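Long-range contacts in uncharacterized protein conserved in bacteria (Streptococcus suis, PDB 4FZ4), which probably binds host glycosaminoglycans as the 18-kDa domain of a streptococcal surface antigen that mediates attachment to host cells: residues Y78-V82 with L126-D131; N52-A56 with V69-L73. All coordinates share one frame; numbering follows the deposited sequence.

How the contacts relate
Both contacts are packed along helix 66-95 of this all-helical domain, and along the chain they come in series. Contact 2 closes first: the end of helix 36-55 meets the first turns of helix 66-95 after a short connection. About 17 Å away, centre to centre, contact 1 joins the middle of helix 66-95 to the start of helix 123-152, close to the centre of the chain. The two do not touch; their nearest atoms are about 6 Å apart. Helix 36-55 runs along helix 66-95 at both levels, and helix 123-152 is added at contact 1; helix 66-95 thus links an early and a late part of the sequence in one elongated bundle.

Contact 1: residues Y78-V82 with L126-D131; sequences YQIKV and LRDYVD. With NO3 (nitrate ion), chain D.
Tyr78 packs as a knob into a hole formed by Leu126, Arg127, Val130 and Asp131, joining helices 66-95 and 123-152 of the bundle. The two segments run in nearly the same direction, at 30° to each other with axes 10.0 Å apart. Tyr78 CB lies 3.9 Å from Leu126 CG and equally close to Val130 CG2. From there CG stands anti to the carbonyl carbon (chi1 -68°), and the ring reaches across to the second helix. Tyr78 CD1 has Val130 CG1 beside it at the ring edge, 3.8 Å away. On one face sits the Arg127 CB methylene in a CH-pi contact, 3.7 Å from the Tyr78 ring centroid and displaced toward the rim. Farther out, CE1 has Asp131 OD1 at the edge near the ring plane, and Tyr78 OH lies 3.6 Å from Asp131 OD2 without a hydrogen bond; the carboxylate is turned 73° from the ring. Val82 CG2 touches Val130 CG2 at 4.0 Å and comes near the edge of the Tyr129 ring, whose OH is hydrogen-bonded to His109 O. Gln79, whose CB points away from the second helix, donates through NE2 a 2.7 Å hydrogen bond to O1 of a nitrate ion, probably from the crystallisation liquor.

Contact 2: residues N52-A56 with V69-L73; sequences NMDYA and VKGDL
Asn52, Val69 and Leu73 carry most of the interface between the end of helix 36-55 and the start of helix 66-95. Asn52 CB points toward the facing helix, and each part of the side chain finds a different neighbour. Asn52 CB rests 3.7 Å from Leu73 CD2, Asn52 OD1 lies against both methyls of Val69, and Asn52 ND2 makes a weak hydrogen bond to Asp72 OD2 (3.2 Å, 127°). The amide and carboxylate planes are 64° apart; the same ND2 also has a weak bond to the carbonyl of Ile48, one turn earlier in its own helix. Val69 divides its branches: CG1, anti to the backbone N (chi1 169°), packs 3.6 Å from Asn52 O, and CG2 touches Tyr55 CD2 at 3.8 Å. The Tyr55 hydroxyl is hydrogen-bonded to Asp63 OD1 in the connection between the helices. Leu73 works as a fork, with CD1 3.9 Å from Ala56 CB and CD2 over the backbone of Asn52. Met53 and Ala56 also reach helix 3-23, so a third helix joins the packing. Two antiparallel helices consecutive in sequence, joined by a mainly apolar seam with the Asn52 amide within it, form a helical hairpin within the bundle.

Contact 1: residues Y78-V82 with L126-D131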
loop_
_atom_site.group_PDB
_atom_site.type_symbol
_atom_site.label_atom_id
_atom_site.label_comp_id
_atom_site.label_asym_id
_atom_site.label_seq_id
_atom_site.Cartn_x
_atom_site.Cartn_y
_atom_site.Cartn_z
ATOM N N TYR A 78 -5.144 -1.933 0.602
ATOM C CA TYR A 78 -3.944 -2.566 1.133
ATOM C C TYR A 78 -2.746 -2.394 0.207
ATOM O O TYR A 78 -1.602 -2.361 0.667
ATOM C CB TYR A 78 -4.223 -4.044 1.423
ATOM C CG TYR A 78 -5.189 -4.196 2.577
ATOM C CD1 TYR A 78 -4.788 -3.917 3.880
ATOM C CD2 TYR A 78 -6.536 -4.505 2.356
ATOM C CE1 TYR A 78 -5.699 -3.931 4.938
ATOM C CE2 TYR A 78 -7.463 -4.520 3.408
ATOM C CZ TYR A 78 -7.032 -4.232 4.697
ATOM O OH TYR A 78 -7.924 -4.256 5.748
ATOM N N GLN A 79 -3.006 -2.265 -1.091
ATOM C CA GLN A 79 -1.931 -2.060 -2.058
ATOM C C GLN A 79 -1.419 -0.639 -1.883
ATOM O O GLN A 79 -0.230 -0.363 -2.064
ATOM C CB GLN A 79 -2.442 -2.268 -3.485
ATOM C CG GLN A 79 -2.900 -3.686 -3.735
ATOM C CD GLN A 79 -3.788 -3.835 -4.948
ATOM O OE1 GLN A 79 -4.213 -4.948 -5.272
ATOM N NE2 GLN A 79 -4.084 -2.725 -5.626
ATOM N N ILE A 80 -2.324 0.267 -1.528
ATOM C CA ILE A 80 -1.940 1.658 -1.298
ATOM C C ILE A 80 -1.016 1.728 -0.081
ATOM O O ILE A 80 -0.008 2.441 -0.089
ATOM C CB ILE A 80 -3.170 2.543 -1.029
ATOM C CG1 ILE A 80 -3.960 2.727 -2.332
ATOM C CG2 ILE A 80 -2.728 3.895 -0.445
ATOM C CD1 ILE A 80 -5.328 3.359 -2.133
ATOM N N LYS A 81 -1.361 0.979 0.966
ATOM C CA LYS A 81 -0.541 0.962 2.173
ATOM C C LYS A 81 0.882 0.506 1.867
ATOM O O LYS A 81 1.857 1.127 2.306
ATOM C CB LYS A 81 -1.160 0.043 3.229
ATOM C CG LYS A 81 -1.860 0.794 4.347
ATOM C CD LYS A 81 -0.894 1.784 4.996
ATOM C CE LYS A 81 -1.580 2.671 6.022
ATOM N NZ LYS A 81 -0.645 3.723 6.530
ATOM N N VAL A 82 1.002 -0.577 1.103
ATOM C CA VAL A 82 2.315 -1.098 0.749
ATOM C C VAL A 82 3.151 -0.050 0.015
ATOM O O VAL A 82 4.299 0.201 0.381
ATOM C CB VAL A 82 2.183 -2.400 -0.097
ATOM C CG1 VAL A 82 3.549 -2.856 -0.604
ATOM C CG2 VAL A 82 1.575 -3.499 0.766
ATOM N N LEU A 126 -4.277 -11.086 1.637
ATOM C CA LEU A 126 -3.682 -9.776 1.407
ATOM C C LEU A 126 -3.712 -8.891 2.642
ATOM O O LEU A 126 -2.680 -8.349 3.039
ATOM C CB LEU A 126 -4.385 -9.081 0.235
ATOM C CG LEU A 126 -4.037 -7.616 -0.020
ATOM C CD1 LEU A 126 -2.534 -7.428 -0.112
ATOM C CD2 LEU A 126 -4.728 -7.180 -1.290
ATOM N N ARG A 127 -4.877 -8.736 3.261
ATOM C CA ARG A 127 -4.945 -7.898 4.455
ATOM C C ARG A 127 -4.081 -8.437 5.588
ATOM O O ARG A 127 -3.482 -7.670 6.348
ATOM C CB ARG A 127 -6.395 -7.718 4.942
ATOM C CG ARG A 127 -7.304 -8.928 4.824
ATOM C CD ARG A 127 -8.659 -8.648 5.501
ATOM N NE ARG A 127 -9.706 -9.583 5.076
ATOM C CZ ARG A 127 -10.456 -9.433 3.984
ATOM N NH1 ARG A 127 -10.285 -8.373 3.197
ATOM N NH2 ARG A 127 -11.360 -10.354 3.663
ATOM N N ASP A 128 -4.002 -9.756 5.688
ATOM C CA ASP A 128 -3.207 -10.387 6.735
ATOM C C ASP A 128 -1.747 -9.918 6.681
ATOM O O ASP A 128 -1.219 -9.373 7.659
ATOM C CB ASP A 128 -3.277 -11.907 6.580
ATOM C CG ASP A 128 -2.734 -12.645 7.788
ATOM O OD1 ASP A 128 -1.526 -12.519 8.083
ATOM O OD2 ASP A 128 -3.526 -13.354 8.442
ATOM N N TYR A 129 -1.104 -10.130 5.535
ATOM C CA TYR A 129 0.291 -9.735 5.357
ATOM C C TYR A 129 0.500 -8.250 5.595
ATOM O O TYR A 129 1.513 -7.847 6.156
ATOM C CB TYR A 129 0.789 -10.069 3.946
ATOM C CG TYR A 129 2.032 -9.283 3.569
ATOM C CD1 TYR A 129 3.293 -9.645 4.053
ATOM C CD2 TYR A 129 1.935 -8.144 2.769
ATOM C CE1 TYR A 129 4.431 -8.884 3.750
ATOM C CE2 TYR A 129 3.051 -7.382 2.459
ATOM C CZ TYR A 129 4.301 -7.752 2.954
ATOM O OH TYR A 129 5.403 -6.968 2.667
ATOM N N VAL A 130 -0.452 -7.435 5.153
ATOM C CA VAL A 130 -0.321 -5.994 5.321
ATOM C C VAL A 130 -0.573 -5.522 6.750
ATOM O O VAL A 130 0.218 -4.761 7.304
ATOM C CB VAL A 130 -1.277 -5.238 4.390
ATOM C CG1 VAL A 130 -1.091 -3.727 4.573
ATOM C CG2 VAL A 130 -1.028 -5.649 2.944
ATOM N N ASP A 131 -1.671 -5.964 7.353
ATOM C CA ASP A 131 -1.982 -5.537 8.711
ATOM C C ASP A 131 -1.061 -6.170 9.735
ATOM O O ASP A 131 -0.945 -5.683 10.855
ATOM C CB ASP A 131 -3.437 -5.852 9.073
ATOM C CG ASP A 131 -4.430 -4.923 8.381
ATOM O OD1 ASP A 131 -4.042 -3.799 7.999
ATOM O OD2 ASP A 131 -5.612 -5.306 8.237
HETATM N N NO3 D . -6.654 -2.929 -7.564
HETATM O O1 NO3 D . -5.451 -2.234 -7.859
HETATM O O2 NO3 D . -7.900 -2.243 -7.582
HETATM O O3 NO3 D . -6.613 -4.321 -7.265
#

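Contact 2: residues N52-A56 with V69-L73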
loop_
_atom_site.group_PDB
_atom_site.type_symbol
_atom_site.label_atom_id
_atom_site.label_comp_id
_atom_site.label_asym_id
_atom_site.label_seq_id
_atom_site.Cartn_x
_atom_site.Cartn_y
_atom_site.Cartn_z
ATOM N N ASN A 52 -11.405 0.416 -11.393
ATOM C CA ASN A 52 -12.414 -0.173 -10.513
ATOM C C ASN A 52 -13.251 0.842 -9.766
ATOM O O ASN A 52 -14.447 0.617 -9.552
ATOM C CB ASN A 52 -11.776 -1.114 -9.491
ATOM C CG ASN A 52 -11.722 -2.535 -9.977
ATOM O OD1 ASN A 52 -12.756 -3.163 -10.196
ATOM N ND2 ASN A 52 -10.516 -3.056 -10.159
ATOM N N MET A 53 -12.649 1.952 -9.344
ATOM C CA MET A 53 -13.447 2.938 -8.625
ATOM C C MET A 53 -14.252 3.834 -9.557
ATOM O O MET A 53 -15.282 4.367 -9.159
ATOM C CB MET A 53 -12.592 3.756 -7.636
ATOM C CG MET A 53 -11.269 4.297 -8.138
ATOM S SD MET A 53 -10.090 4.501 -6.744
ATOM C CE MET A 53 -10.774 5.886 -5.897
ATOM N N ASP A 54 -13.809 3.982 -10.802
ATOM C CA ASP A 54 -14.569 4.783 -11.755
ATOM C C ASP A 54 -15.845 3.994 -12.008
ATOM O O ASP A 54 -16.945 4.551 -12.059
ATOM C CB ASP A 54 -13.812 4.954 -13.076
ATOM C CG ASP A 54 -12.620 5.896 -12.959
ATOM O OD1 ASP A 54 -12.524 6.637 -11.949
ATOM O OD2 ASP A 54 -11.786 5.904 -13.891
ATOM N N TYR A 55 -15.671 2.680 -12.151
ATOM C CA TYR A 55 -16.766 1.746 -12.392
ATOM C C TYR A 55 -17.713 1.699 -11.203
ATOM O O TYR A 55 -18.930 1.663 -11.377
ATOM C CB TYR A 55 -16.217 0.339 -12.634
ATOM C CG TYR A 55 -17.264 -0.665 -13.091
ATOM C CD1 TYR A 55 -17.396 -0.999 -14.439
ATOM C CD2 TYR A 55 -18.136 -1.260 -12.179
ATOM C CE1 TYR A 55 -18.366 -1.900 -14.868
ATOM C CE2 TYR A 55 -19.110 -2.158 -12.597
ATOM C CZ TYR A 55 -19.220 -2.475 -13.942
ATOM O OH TYR A 55 -20.182 -3.368 -14.366
ATOM N N ALA A 56 -17.155 1.690 -9.994
ATOM C CA ALA A 56 -17.973 1.634 -8.784
ATOM C C ALA A 56 -18.858 2.870 -8.663
ATOM O O ALA A 56 -19.745 2.932 -7.808
ATOM C CB ALA A 56 -17.080 1.495 -7.551
ATOM N N VAL A 69 -16.060 -6.164 -8.059
ATOM C CA VAL A 69 -15.534 -4.808 -8.070
ATOM C C VAL A 69 -15.277 -4.324 -6.647
ATOM O O VAL A 69 -14.299 -3.617 -6.394
ATOM C CB VAL A 69 -16.506 -3.830 -8.796
ATOM C CG1 VAL A 69 -16.081 -2.386 -8.555
ATOM C CG2 VAL A 69 -16.500 -4.118 -10.298
ATOM N N LYS A 70 -16.145 -4.715 -5.717
ATOM C CA LYS A 70 -15.981 -4.303 -4.330
ATOM C C LYS A 70 -14.714 -4.892 -3.711
ATOM O O LYS A 70 -13.869 -4.163 -3.195
ATOM C CB LYS A 70 -17.196 -4.709 -3.494
ATOM C CG LYS A 70 -17.134 -4.162 -2.074
ATOM C CD LYS A 70 -18.380 -4.478 -1.263
ATOM C CE LYS A 70 -18.280 -3.862 0.132
ATOM N NZ LYS A 70 -19.465 -4.168 0.985
ATOM N N GLY A 71 -14.586 -6.215 -3.764
ATOM C CA GLY A 71 -13.411 -6.856 -3.209
ATOM C C GLY A 71 -12.139 -6.214 -3.728
ATOM O O GLY A 71 -11.171 -6.056 -2.983
ATOM N N ASP A 72 -12.143 -5.847 -5.009
ATOM C CA ASP A 72 -10.987 -5.215 -5.646
ATOM C C ASP A 72 -10.671 -3.875 -4.991
ATOM O O ASP A 72 -9.502 -3.491 -4.841
ATOM C CB ASP A 72 -11.253 -5.003 -7.144
ATOM C CG ASP A 72 -10.977 -6.250 -7.970
ATOM O OD1 ASP A 72 -11.312 -7.361 -7.504
ATOM O OD2 ASP A 72 -10.433 -6.121 -9.092
ATOM N N LEU A 73 -11.719 -3.155 -4.613
ATOM C CA LEU A 73 -11.527 -1.872 -3.958
ATOM C C LEU A 73 -10.828 -2.113 -2.630
ATOM O O LEU A 73 -9.885 -1.398 -2.276
ATOM C CB LEU A 73 -12.868 -1.169 -3.743
ATOM C CG LEU A 73 -13.597 -0.755 -5.029
ATOM C CD1 LEU A 73 -14.687 0.262 -4.679
ATOM C CD2 LEU A 73 -12.625 -0.142 -6.021
#